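Local structure of segregation and condensation protein A (Thermococcus onnurineus, 6IVH) at residues Glu7-Pro11 and Val12-Leu16; Leu50-Ser53 and Ala54-Leu58; Ile29-Val32 and Asp33-Glu36; Gln17-Met21 and Gly22-Pro26; Asp112-Met115 and Asp116-Glu120. The protein probably serves as the kleisin subunit of an archaeal Smc-based condensin, this chain being its N-terminal, mainly helical domain. One frame throughout, in Å; residues are numbered along the deposited sequence.

How the contacts relate
All five contacts are local and follow one another in series, so none nests inside or crosses another. From the N terminus, contact 1 closes the turn into helix 11-20 and contact 4 ends the same helix. Contact 3 then starts helix 31-47 straight after strand 29-30, contact 2 starts helix 54-72, and contact 5 lies within helix 107-120. The two helix starts at 7-16 and 50-58 lie side by side, with Ile9 probably hydrogen-bonded through its backbone to Arg51 and Ser53. Leu34 of contact 3 packs on Leu15 and on Leu18 and Val24 of contact 4. Contact 5 meets contacts 1 and 2, the latter through an Arg55–Glu119 salt bridge.

Contact 1: residues Glu7-Pro11 and Val12-Leu16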
loop_
_atom_site.group_PDB
_atom_site.type_symbol
_atom_site.label_atom_id
_atom_site.label_comp_id
_atom_site.label_asym_id
_atom_site.label_seq_id
_atom_site.Cartn_x
_atom_site.Cartn_y
_atom_site.Cartn_z
ATOM N N GLU A 7 3.143 -12.504 -16.207
ATOM C CA GLU A 7 2.355 -12.475 -14.973
ATOM C C GLU A 7 3.191 -11.821 -13.879
ATOM O O GLU A 7 4.285 -12.291 -13.573
ATOM C CB GLU A 7 1.939 -13.881 -14.537
ATOM C CG GLU A 7 1.497 -14.798 -15.658
ATOM C CD GLU A 7 0.223 -15.542 -15.316
ATOM O OE1 GLU A 7 -0.283 -16.289 -16.182
ATOM O OE2 GLU A 7 -0.271 -15.373 -14.179
ATOM N N GLU A 8 2.681 -10.748 -13.279
ATOM C CA GLU A 8 3.463 -9.954 -12.346
ATOM C C GLU A 8 2.730 -9.805 -11.019
ATOM O O GLU A 8 1.499 -9.856 -10.959
ATOM C CB GLU A 8 3.772 -8.570 -12.932
ATOM C CG GLU A 8 4.660 -8.611 -14.166
ATOM C CD GLU A 8 4.736 -7.275 -14.878
ATOM O OE1 GLU A 8 3.769 -6.488 -14.779
ATOM O OE2 GLU A 8 5.763 -7.011 -15.539
ATOM N N ILE A 9 3.510 -9.627 -9.953
ATOM C CA ILE A 9 2.947 -9.326 -8.641
ATOM C C ILE A 9 2.308 -7.945 -8.696
ATOM O O ILE A 9 2.969 -6.951 -9.017
ATOM C CB ILE A 9 4.022 -9.392 -7.548
ATOM C CG1 ILE A 9 4.686 -10.771 -7.516
ATOM C CG2 ILE A 9 3.422 -9.060 -6.193
ATOM C CD1 ILE A 9 3.734 -11.902 -7.256
ATOM N N THR A 10 1.028 -7.880 -8.387
ATOM C CA THR A 10 0.273 -6.642 -8.432
ATOM C C THR A 10 0.176 -6.024 -7.045
ATOM O O THR A 10 0.412 -6.698 -6.037
ATOM C CB THR A 10 -1.132 -6.906 -8.985
ATOM O OG1 THR A 10 -1.832 -7.790 -8.103
ATOM C CG2 THR A 10 -1.046 -7.531 -10.372
ATOM N N PRO A 11 -0.153 -4.731 -6.954
ATOM C CA PRO A 11 -0.337 -4.122 -5.624
ATOM C C PRO A 11 -1.374 -4.830 -4.773
ATOM O O PRO A 11 -1.223 -4.889 -3.546
ATOM C CB PRO A 11 -0.772 -2.686 -5.952
ATOM C CG PRO A 11 -0.240 -2.425 -7.314
ATOM C CD PRO A 11 -0.259 -3.737 -8.039
ATOM N N VAL A 12 -2.428 -5.369 -5.389
ATOM C CA VAL A 12 -3.463 -6.054 -4.623
ATOM C C VAL A 12 -2.917 -7.342 -4.020
ATOM O O VAL A 12 -3.248 -7.700 -2.882
ATOM C CB VAL A 12 -4.691 -6.315 -5.512
ATOM C CG1 VAL A 12 -5.801 -6.979 -4.708
ATOM C CG2 VAL A 12 -5.176 -5.014 -6.138
ATOM N N ASP A 13 -2.066 -8.053 -4.771
ATOM C CA ASP A 13 -1.466 -9.288 -4.273
ATOM C C ASP A 13 -0.755 -9.061 -2.944
ATOM O O ASP A 13 -0.923 -9.834 -1.995
ATOM C CB ASP A 13 -0.491 -9.852 -5.307
ATOM C CG ASP A 13 -1.184 -10.348 -6.558
ATOM O OD1 ASP A 13 -2.311 -10.871 -6.447
ATOM O OD2 ASP A 13 -0.598 -10.216 -7.653
ATOM N N ILE A 14 0.047 -7.998 -2.860
ATOM C CA ILE A 14 0.800 -7.738 -1.638
ATOM C C ILE A 14 -0.137 -7.341 -0.504
ATOM O O ILE A 14 0.027 -7.784 0.639
ATOM C CB ILE A 14 1.876 -6.668 -1.896
ATOM C CG1 ILE A 14 2.843 -7.143 -2.986
ATOM C CG2 ILE A 14 2.618 -6.337 -0.611
ATOM C CD1 ILE A 14 3.889 -6.121 -3.376
ATOM N N LEU A 15 -1.142 -6.514 -0.800
ATOM C CA LEU A 15 -2.053 -6.064 0.247
ATOM C C LEU A 15 -2.909 -7.211 0.770
ATOM O O LEU A 15 -3.119 -7.328 1.984
ATOM C CB LEU A 15 -2.929 -4.924 -0.274
ATOM C CG LEU A 15 -2.195 -3.617 -0.594
ATOM C CD1 LEU A 15 -3.055 -2.702 -1.451
ATOM C CD2 LEU A 15 -1.777 -2.916 0.694
ATOM N N LEU A 16 -3.400 -8.076 -0.126
ATOM C CA LEU A 16 -4.234 -9.198 0.305
ATOM C C LEU A 16 -3.452 -10.182 1.170
ATOM O O LEU A 16 -3.984 -10.714 2.153
ATOM C CB LEU A 16 -4.833 -9.922 -0.905
ATOM C CG LEU A 16 -5.947 -9.226 -1.682
ATOM C CD1 LEU A 16 -6.369 -10.045 -2.887
ATOM C CD2 LEU A 16 -7.120 -9.000 -0.764
#
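Thr10 and Asp13 form a capping box at the start of helix 11-20, with Thr10 as the N-cap. The polar part centres on Asp13 OD2, which takes two bonds from the same face of its carboxylate. Thr10 N comes to Asp13 OD2 on the anti side, well tilted from the carboxylate plane, at 2.9 Å, the N-H nearly straight on it at 171°. Thr10 OG1 gives its proton to Asp13 OD2 from above that plane, 2.8 Å away. In return Asp13 N makes a weak bond to Thr10 OG1 at 3.4 Å. The hydroxyl can face both groups because chi1 of Thr10 (63°) sets OG1 between its own backbone N and carbonyl carbon.

Backbone bonds carry the turn onward: Leu15 N to Pro11 O at 3.2 Å, and a weak one from Ile14 N to Thr10 O. Before the cap, the backbone of Ile9 pairs with that of Arg51 and Ser53, while the Pro11 ring lies against Arg55, Ala56 and Ala59 of helix 54-72.

The apolar part is small. Ile9 lies beside the box and meets Ile14, the two crossing at about a right angle, through one branch methyl, Ile9 CG2, 3.8 Å from Ile14 CG1.

Contact 2: residues Leu50-Ser53 and Ala54-Leu58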
loop_
_atom_site.group_PDB
_atom_site.type_symbol
_atom_site.label_atom_id
_atom_site.label_comp_id
_atom_site.label_asym_id
_atom_site.label_seq_id
_atom_site.Cartn_x
_atom_site.Cartn_y
_atom_site.Cartn_z
ATOM N N LEU A 50 11.419 -12.229 -8.332
ATOM C CA LEU A 50 10.140 -12.544 -8.943
ATOM C C LEU A 50 9.590 -11.327 -9.671
ATOM O O LEU A 50 9.886 -10.183 -9.318
ATOM C CB LEU A 50 9.139 -13.024 -7.893
ATOM C CG LEU A 50 9.711 -14.032 -6.902
ATOM C CD1 LEU A 50 8.760 -14.227 -5.726
ATOM C CD2 LEU A 50 10.018 -15.353 -7.601
ATOM N N ARG A 51 8.787 -11.589 -10.700
ATOM C CA ARG A 51 8.208 -10.518 -11.499
ATOM C C ARG A 51 7.236 -9.709 -10.653
ATOM O O ARG A 51 6.235 -10.240 -10.165
ATOM C CB ARG A 51 7.488 -11.095 -12.720
ATOM C CG ARG A 51 8.332 -11.899 -13.698
ATOM C CD ARG A 51 7.699 -11.900 -15.071
ATOM N NE ARG A 51 8.234 -12.942 -15.946
ATOM C CZ ARG A 51 7.580 -13.437 -16.992
ATOM N NH1 ARG A 51 6.380 -12.967 -17.301
ATOM N NH2 ARG A 51 8.126 -14.393 -17.731
ATOM N N VAL A 52 7.543 -8.430 -10.467
ATOM C CA VAL A 52 6.692 -7.500 -9.738
ATOM C C VAL A 52 6.320 -6.376 -10.692
ATOM O O VAL A 52 7.200 -5.785 -11.331
ATOM C CB VAL A 52 7.391 -6.962 -8.475
ATOM C CG1 VAL A 52 6.652 -5.753 -7.923
ATOM C CG2 VAL A 52 7.485 -8.051 -7.418
ATOM N N SER A 53 5.024 -6.089 -10.800
ATOM C CA SER A 53 4.544 -5.129 -11.784
ATOM C C SER A 53 5.015 -3.716 -11.451
ATOM O O SER A 53 5.439 -3.417 -10.329
ATOM C CB SER A 53 3.016 -5.156 -11.862
ATOM O OG SER A 53 2.437 -4.643 -10.673
ATOM N N ALA A 54 4.928 -2.835 -12.453
ATOM C CA ALA A 54 5.266 -1.433 -12.239
ATOM C C ALA A 54 4.297 -0.767 -11.273
ATOM O O ALA A 54 4.706 0.094 -10.485
ATOM C CB ALA A 54 5.289 -0.683 -13.571
ATOM N N ARG A 55 3.018 -1.151 -11.314
ATOM C CA ARG A 55 2.044 -0.564 -10.399
ATOM C C ARG A 55 2.389 -0.887 -8.952
ATOM O O ARG A 55 2.238 -0.037 -8.066
ATOM C CB ARG A 55 0.635 -1.050 -10.744
ATOM C CG ARG A 55 0.267 -0.852 -12.207
ATOM C CD ARG A 55 -1.126 -1.373 -12.530
ATOM N NE ARG A 55 -2.176 -0.417 -12.187
ATOM C CZ ARG A 55 -3.036 -0.575 -11.185
ATOM N NH1 ARG A 55 -2.975 -1.657 -10.421
ATOM N NH2 ARG A 55 -3.959 0.348 -10.951
ATOM N N ALA A 56 2.867 -2.106 -8.692
ATOM C CA ALA A 56 3.303 -2.456 -7.345
ATOM C C ALA A 56 4.518 -1.641 -6.918
ATOM O O ALA A 56 4.680 -1.349 -5.727
ATOM C CB ALA A 56 3.607 -3.951 -7.259
ATOM N N ILE A 57 5.380 -1.272 -7.867
ATOM C CA ILE A 57 6.499 -0.393 -7.547
ATOM C C ILE A 57 6.003 1.025 -7.300
ATOM O O ILE A 57 6.414 1.683 -6.337
ATOM C CB ILE A 57 7.550 -0.440 -8.671
ATOM C CG1 ILE A 57 8.159 -1.843 -8.781
ATOM C CG2 ILE A 57 8.630 0.599 -8.439
ATOM C CD1 ILE A 57 9.114 -2.006 -9.945
ATOM N N LEU A 58 5.103 1.514 -8.158
ATOM C CA LEU A 58 4.560 2.859 -7.992
ATOM C C LEU A 58 3.715 2.976 -6.728
ATOM O O LEU A 58 3.691 4.041 -6.098
ATOM C CB LEU A 58 3.734 3.240 -9.222
ATOM C CG LEU A 58 2.955 4.557 -9.179
ATOM C CD1 LEU A 58 3.893 5.735 -8.979
ATOM C CD2 LEU A 58 2.139 4.726 -10.448
#
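A chi1 of 68° tucks Ser53 OG in over its own main chain, where the hydroxyl faces the first turn of helix 54-72 and meets Ala56 N. On the residue before it, chi1 of Val52 (166°) puts CG1 opposite the backbone N and brings that methyl to the methyl of Ala56. Serine and valine thus meet the same residue, one at its amide and the other at its CB.

The polar half is an N-cap. Ser53 OG accepts from Ala56 N at 3.2 Å, with an N-H angle of 159°, and this gives one of the amides at the open end of the helix an acceptor. The serine oxygen works in both directions, since it is also hydrogen-bonded to Ile9 O. The first backbone bond of the helix runs from Ile57 N to Ser53 O at 3.3 Å, and CG1 of Ile57 lies over the same carbonyl oxygen, 3.5 Å off.

The apolar half is the touch of Val52 CG1 on Ala56 CB at 3.6 Å, with Ile57 CG1 farther out, 4.3 Å from Val52 CG1.

Around this corner, Val52 faces Leu42 and Met45 of helix 31-47, and Ser53, Arg55 and Ala56 lie against Pro11 at the start of helix 11-20. Arg55 extends on to a salt bridge with Glu119 on helix 107-120.

Contact 3: residues Ile29-Val32 and Asp33-Glu36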
loop_
_atom_site.group_PDB
_atom_site.type_symbol
_atom_site.label_atom_id
_atom_site.label_comp_id
_atom_site.label_asym_id
_atom_site.label_seq_id
_atom_site.Cartn_x
_atom_site.Cartn_y
_atom_site.Cartn_z
ATOM N N ILE A 29 -6.776 0.018 9.379
ATOM C CA ILE A 29 -5.433 -0.037 8.818
ATOM C C ILE A 29 -4.698 1.237 9.201
ATOM O O ILE A 29 -5.230 2.342 9.042
ATOM C CB ILE A 29 -5.476 -0.206 7.290
ATOM C CG1 ILE A 29 -6.345 -1.401 6.893
ATOM C CG2 ILE A 29 -4.068 -0.355 6.734
ATOM C CD1 ILE A 29 -6.371 -1.649 5.403
ATOM N N ASP A 30 -3.478 1.092 9.710
ATOM C CA ASP A 30 -2.617 2.236 9.992
ATOM C C ASP A 30 -1.728 2.465 8.774
ATOM O O ASP A 30 -0.819 1.673 8.506
ATOM C CB ASP A 30 -1.788 1.993 11.252
ATOM C CG ASP A 30 -1.146 3.266 11.787
ATOM O OD1 ASP A 30 -0.913 4.204 10.996
ATOM O OD2 ASP A 30 -0.875 3.325 13.006
ATOM N N ILE A 31 -1.988 3.551 8.038
ATOM C CA ILE A 31 -1.287 3.786 6.776
ATOM C C ILE A 31 0.205 3.991 7.009
ATOM O O ILE A 31 1.025 3.704 6.128
ATOM C CB ILE A 31 -1.916 4.978 6.024
ATOM C CG1 ILE A 31 -1.377 5.062 4.596
ATOM C CG2 ILE A 31 -1.647 6.280 6.752
ATOM C CD1 ILE A 31 -1.661 3.835 3.768
ATOM N N VAL A 32 0.586 4.481 8.191
ATOM C CA VAL A 32 2.001 4.614 8.517
ATOM C C VAL A 32 2.616 3.241 8.762
ATOM O O VAL A 32 3.702 2.928 8.260
ATOM C CB VAL A 32 2.186 5.543 9.731
ATOM C CG1 VAL A 32 3.653 5.625 10.124
ATOM C CG2 VAL A 32 1.633 6.928 9.427
ATOM N N ASP A 33 1.924 2.397 9.528
ATOM C CA ASP A 33 2.429 1.054 9.785
ATOM C C ASP A 33 2.276 0.154 8.566
ATOM O O ASP A 33 3.081 -0.763 8.371
ATOM C CB ASP A 33 1.710 0.448 10.991
ATOM C CG ASP A 33 1.857 1.294 12.242
ATOM O OD1 ASP A 33 2.814 2.096 12.311
ATOM O OD2 ASP A 33 1.017 1.156 13.156
ATOM N N LEU A 34 1.258 0.402 7.736
ATOM C CA LEU A 34 1.040 -0.423 6.552
ATOM C C LEU A 34 2.111 -0.189 5.495
ATOM O O LEU A 34 2.453 -1.115 4.749
ATOM C CB LEU A 34 -0.349 -0.146 5.972
ATOM C CG LEU A 34 -0.870 -0.946 4.769
ATOM C CD1 LEU A 34 -0.421 -0.360 3.431
ATOM C CD2 LEU A 34 -0.468 -2.408 4.879
ATOM N N THR A 35 2.646 1.030 5.413
ATOM C CA THR A 35 3.563 1.370 4.330
ATOM C C THR A 35 4.830 0.523 4.385
ATOM O O THR A 35 5.256 -0.041 3.370
ATOM C CB THR A 35 3.905 2.859 4.381
ATOM O OG1 THR A 35 2.699 3.624 4.254
ATOM C CG2 THR A 35 4.853 3.225 3.247
ATOM N N GLU A 36 5.443 0.409 5.564
ATOM C CA GLU A 36 6.681 -0.359 5.651
ATOM C C GLU A 36 6.422 -1.858 5.559
ATOM O O GLU A 36 7.275 -2.599 5.060
ATOM C CB GLU A 36 7.437 -0.016 6.938
ATOM C CG GLU A 36 8.876 -0.549 6.986
ATOM C CD GLU A 36 9.761 0.001 5.872
ATOM O OE1 GLU A 36 9.438 1.075 5.323
ATOM O OE2 GLU A 36 10.785 -0.643 5.556
#
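Asp30 and Leu34 meet where strand 29-30 turns directly into helix 31-47, the aspartate serving as N-cap. Leu34 N donates to Asp30 O at 2.6 Å, nearly along the C=O axis, and so makes the first full turn. Asp30 CG stands anti to its backbone N (chi1 -165°), which swings the carboxylate round so that OD1 accepts from Val32 N at 3.2 Å, on its anti side but tilted from the carboxylate plane. The other oxygen, Asp30 OD2, comes within 2.9 Å of Asp33 OD2, the two carboxylate planes being 45° apart. These are two acceptors, and the charge of Arg103, in a salt bridge with Asp30 OD1, would offset some of their repulsion.

Strand 29-30 pairs antiparallel with 104-105, Ile29 bonding to Tyr105, so the cap sits where the small sheet runs into the helical domain. One residue further along, Thr35 OG1 is hydrogen-bonded to Ile31 O at a rather short 2.5 Å, close to straight down the carbonyl. Leu63 O of helix 54-72 is a second acceptor that must share its one hydrogen.

On the buried side Ile29 CG2 rests on Leu34 at 3.8 Å from CG, and Leu34 in turn touches Leu15 and Leu18 of helix 11-20.

Contact 4: residues Gln17-Met21 and Gly22-Pro26; sequences QLVQM and GKVDP
Val19 presents a forked bump to the chain that folds back beneath it, and each of its methyls meets a different partner. CG2 lies 3.6 Å from Val24 CG2, the two valine side chains crossing at about a right angle. CG1, the branch that chi1 of 171° sets opposite the backbone N, touches CG of the Pro26 ring, also at 3.6 Å. The returning loop therefore wraps round the end of Val19, with Val24 and Pro26 forming the two sides of the hollow that holds it.

A second, looser fit lies one residue back. The aliphatic chain of Lys23 runs at a slant over Leu18, its CD 3.7 Å from Leu18 CD2, before its amine end leads away. Val24 CG1 comes to 4.3 Å from Leu18 CB, and the Val24 side chain also lies against Leu34 and Lys37 of helix 31-47.

The backbone makes this shape possible. Gly22 adopts a positive phi of 63° and reverses the chain, after which Lys23 N returns to Leu18 O at 2.9 Å and Val24 N adds a weak bond to the same oxygen. Gly22 N meets Val19 O at 3.0 Å from above the carbonyl plane. This nested pair of bonds, the inner one Gly22 N to Val19 O and the outer one Lys23 N to Leu18 O, with Gly22 as the C-prime residue, is the Schellman motif that ends helix 11-20.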
loop_
_atom_site.group_PDB
_atom_site.type_symbol
_atom_site.label_atom_id
_atom_site.label_comp_id
_atom_site.label_asym_id
_atom_site.label_seq_id
_atom_site.Cartn_x
_atom_site.Cartn_y
_atom_site.Cartn_z
ATOM N N GLN A 17 -2.199 -10.457 0.806
ATOM C CA GLN A 17 -1.382 -11.382 1.587
ATOM C C GLN A 17 -1.055 -10.811 2.962
ATOM O O GLN A 17 -0.861 -11.567 3.921
ATOM C CB GLN A 17 -0.100 -11.719 0.817
ATOM C CG GLN A 17 0.788 -12.787 1.476
ATOM C CD GLN A 17 1.829 -12.208 2.421
ATOM O OE1 GLN A 17 2.187 -11.029 2.333
ATOM N NE2 GLN A 17 2.323 -13.040 3.331
ATOM N N LEU A 18 -0.971 -9.484 3.071
ATOM C CA LEU A 18 -0.828 -8.859 4.382
ATOM C C LEU A 18 -2.095 -9.033 5.206
ATOM O O LEU A 18 -2.032 -9.293 6.412
ATOM C CB LEU A 18 -0.490 -7.374 4.229
ATOM C CG LEU A 18 0.888 -7.005 3.672
ATOM C CD1 LEU A 18 1.004 -5.499 3.483
ATOM C CD2 LEU A 18 1.981 -7.518 4.592
ATOM N N VAL A 19 -3.258 -8.894 4.568
ATOM C CA VAL A 19 -4.519 -9.133 5.259
ATOM C C VAL A 19 -4.667 -10.612 5.596
ATOM O O VAL A 19 -4.997 -10.979 6.729
ATOM C CB VAL A 19 -5.697 -8.633 4.405
ATOM C CG1 VAL A 19 -7.017 -9.073 5.014
ATOM C CG2 VAL A 19 -5.644 -7.122 4.260
ATOM N N GLN A 20 -4.413 -11.482 4.616
ATOM C CA GLN A 20 -4.698 -12.904 4.784
ATOM C C GLN A 20 -3.774 -13.557 5.806
ATOM O O GLN A 20 -4.155 -14.556 6.430
ATOM C CB GLN A 20 -4.605 -13.610 3.431
ATOM C CG GLN A 20 -4.964 -15.082 3.459
ATOM C CD GLN A 20 -3.739 -15.973 3.526
ATOM O OE1 GLN A 20 -2.653 -15.587 3.093
ATOM N NE2 GLN A 20 -3.906 -17.168 4.078
HETATM N N MSE A 21 -2.575 -13.017 6.003
HETATM C CA MSE A 21 -1.650 -13.561 6.993
HETATM C C MSE A 21 -1.796 -12.856 8.337
HETATM O O MSE A 21 -0.956 -13.008 9.222
HETATM C CB MSE A 21 -0.206 -13.465 6.491
HETATM C CG MSE A 21 0.070 -14.332 5.273
HETATM SE SE MSE A 21 -0.547 -16.170 5.501
HETATM C CE MSE A 21 1.087 -17.102 5.019
ATOM N N GLY A 22 -2.879 -12.096 8.485
ATOM C CA GLY A 22 -3.161 -11.424 9.740
ATOM C C GLY A 22 -2.135 -10.393 10.153
ATOM O O GLY A 22 -1.907 -10.206 11.352
ATOM N N LYS A 23 -1.503 -9.720 9.192
ATOM C CA LYS A 23 -0.524 -8.688 9.509
ATOM C C LYS A 23 -1.140 -7.305 9.661
ATOM O O LYS A 23 -0.554 -6.454 10.338
ATOM C CB LYS A 23 0.567 -8.638 8.437
ATOM C CG LYS A 23 1.597 -9.750 8.549
ATOM C CD LYS A 23 2.793 -9.481 7.650
ATOM C CE LYS A 23 3.896 -10.505 7.870
ATOM N NZ LYS A 23 4.382 -10.520 9.279
ATOM N N VAL A 24 -2.296 -7.053 9.042
ATOM C CA VAL A 24 -3.019 -5.800 9.204
ATOM C C VAL A 24 -4.469 -6.126 9.533
ATOM O O VAL A 24 -4.978 -7.202 9.211
ATOM C CB VAL A 24 -2.941 -4.899 7.948
ATOM C CG1 VAL A 24 -1.506 -4.767 7.466
ATOM C CG2 VAL A 24 -3.827 -5.442 6.842
ATOM N N ASP A 25 -5.134 -5.185 10.196
ATOM C CA ASP A 25 -6.557 -5.331 10.462
ATOM C C ASP A 25 -7.347 -4.674 9.340
ATOM O O ASP A 25 -7.224 -3.459 9.142
ATOM C CB ASP A 25 -6.931 -4.715 11.797
ATOM C CG ASP A 25 -8.404 -4.883 12.116
ATOM O OD1 ASP A 25 -9.031 -5.794 11.538
ATOM O OD2 ASP A 25 -8.946 -4.129 12.949
ATOM N N PRO A 26 -8.158 -5.426 8.591
ATOM C CA PRO A 26 -8.854 -4.832 7.437
ATOM C C PRO A 26 -9.773 -3.682 7.801
ATOM O O PRO A 26 -10.045 -2.829 6.946
ATOM C CB PRO A 26 -9.640 -6.015 6.857
ATOM C CG PRO A 26 -8.958 -7.232 7.380
ATOM C CD PRO A 26 -8.421 -6.868 8.721
#

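Contact 5: residues Asp112-Met115 and Asp116-Glu120; sequences DALM and DALEE
Selenomethionine Met115 and Leu118 cross obliquely, with the selenium atom of Met115 3.5 Å from Leu118 CD1. Bends at chi2 and chi3 (51° and 82°) curl the Met115 chain so that its heavy atom, and not its end, does the touching. Leu114 meets the same methyl from a direction roughly at right angles, its CG 3.8 Å from Leu118 CD1. That methyl thus sits in the corner between a leucine and a selenomethionine, while the Leu118 side chain also touches Leu58 and Ile62 of helix 54-72. Leu114 packs on Leu15 and Met115 on Val12, both on helix 11-20.

Glu119 runs alongside Met115, the two side chains pointing the same way. Its chain is bent at chi2, which folds the carboxylate back over the helix. As modelled, Glu119 OE2 comes 2.8 Å from Met115 O, two acceptors that should repel, so this exact placement is doubtful. The other oxygen, OE1, is the salt-bridge partner of Arg55, though the modelled distance is short.

On the outer side Asp112 and Asp116 would carry like charges, Asp112 OD2 and Asp116 OD2 being 5.2 Å apart. Asp116 CB lies over Asp112 O at 3.2 Å.

The backbone bonds are the regular ones, four residues apart: Asp116 N to Asp112 O, Ala117 N to Ala113 O, Leu118 N to Leu114 O at 2.8 Å, and Glu119 N to Met115 O. Apolar residues on the packed face, with Asp112 and Asp116 on the outside, make this an amphipathic helix, consistent with the coiled coil predicted for the region.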
loop_
_atom_site.group_PDB
_atom_site.type_symbol
_atom_site.label_atom_id
_atom_site.label_comp_id
_atom_site.label_asym_id
_atom_site.label_seq_id
_atom_site.Cartn_x
_atom_site.Cartn_y
_atom_site.Cartn_z
ATOM N N ASP A 112 -9.511 1.784 -2.932
ATOM C CA ASP A 112 -9.979 2.857 -3.805
ATOM C C ASP A 112 -9.019 4.040 -3.791
ATOM O O ASP A 112 -8.732 4.626 -4.842
ATOM C CB ASP A 112 -11.382 3.302 -3.392
ATOM C CG ASP A 112 -12.474 2.430 -3.987
ATOM O OD1 ASP A 112 -12.852 1.423 -3.350
ATOM O OD2 ASP A 112 -12.955 2.754 -5.094
ATOM N N ALA A 113 -8.509 4.404 -2.611
ATOM C CA ALA A 113 -7.590 5.534 -2.518
ATOM C C ALA A 113 -6.294 5.260 -3.272
ATOM O O ALA A 113 -5.761 6.151 -3.947
ATOM C CB ALA A 113 -7.299 5.855 -1.051
ATOM N N LEU A 114 -5.771 4.034 -3.176
ATOM C CA LEU A 114 -4.512 3.726 -3.846
ATOM C C LEU A 114 -4.699 3.607 -5.354
ATOM O O LEU A 114 -3.884 4.124 -6.128
ATOM C CB LEU A 114 -3.907 2.446 -3.267
ATOM C CG LEU A 114 -2.664 1.901 -3.962
ATOM C CD1 LEU A 114 -1.541 2.915 -3.917
ATOM C CD2 LEU A 114 -2.214 0.596 -3.328
HETATM N N MSE A 115 -5.762 2.938 -5.792
HETATM C CA MSE A 115 -6.031 2.777 -7.222
HETATM C C MSE A 115 -6.383 4.100 -7.897
HETATM O O MSE A 115 -6.127 4.279 -9.089
HETATM C CB MSE A 115 -7.158 1.764 -7.448
HETATM C CG MSE A 115 -6.742 0.508 -8.211
HETATM SE SE MSE A 115 -5.155 -0.362 -7.491
HETATM C CE MSE A 115 -5.972 -1.375 -6.045
ATOM N N ASP A 116 -6.976 5.028 -7.141
ATOM C CA ASP A 116 -7.213 6.362 -7.684
ATOM C C ASP A 116 -5.903 7.116 -7.868
ATOM O O ASP A 116 -5.728 7.837 -8.858
ATOM C CB ASP A 116 -8.161 7.149 -6.777
ATOM C CG ASP A 116 -9.624 6.900 -7.106
ATOM O OD1 ASP A 116 -9.912 6.387 -8.208
ATOM O OD2 ASP A 116 -10.486 7.226 -6.262
ATOM N N ALA A 117 -4.968 6.958 -6.929
ATOM C CA ALA A 117 -3.664 7.591 -7.076
ATOM C C ALA A 117 -2.829 6.911 -8.151
ATOM O O ALA A 117 -2.037 7.575 -8.830
ATOM C CB ALA A 117 -2.919 7.583 -5.741
ATOM N N LEU A 118 -2.990 5.598 -8.321
ATOM C CA LEU A 118 -2.221 4.883 -9.334
ATOM C C LEU A 118 -2.633 5.297 -10.741
ATOM O O LEU A 118 -1.778 5.467 -11.618
ATOM C CB LEU A 118 -2.381 3.375 -9.148
ATOM C CG LEU A 118 -1.548 2.727 -8.042
ATOM C CD1 LEU A 118 -2.070 1.342 -7.717
ATOM C CD2 LEU A 118 -0.091 2.654 -8.457
ATOM N N GLU A 119 -3.935 5.471 -10.977
ATOM C CA GLU A 119 -4.407 5.764 -12.325
ATOM C C GLU A 119 -4.211 7.219 -12.730
ATOM O O GLU A 119 -4.099 7.500 -13.929
ATOM C CB GLU A 119 -5.882 5.380 -12.466
ATOM C CG GLU A 119 -6.097 4.009 -13.102
ATOM C CD GLU A 119 -5.803 2.861 -12.153
ATOM O OE1 GLU A 119 -4.756 2.201 -12.321
ATOM O OE2 GLU A 119 -6.627 2.609 -11.248
ATOM N N GLU A 120 -4.164 8.148 -11.779
ATOM C CA GLU A 120 -3.850 9.527 -12.124
ATOM C C GLU A 120 -2.356 9.817 -12.094
ATOM O O GLU A 120 -1.936 10.884 -12.558
ATOM C CB GLU A 120 -4.588 10.500 -11.196
ATOM C CG GLU A 120 -5.758 11.210 -11.871
ATOM C CD GLU A 120 -6.098 12.535 -11.215
ATOM O OE1 GLU A 120 -6.899 12.543 -10.256
ATOM O OE2 GLU A 120 -5.559 13.572 -11.659
#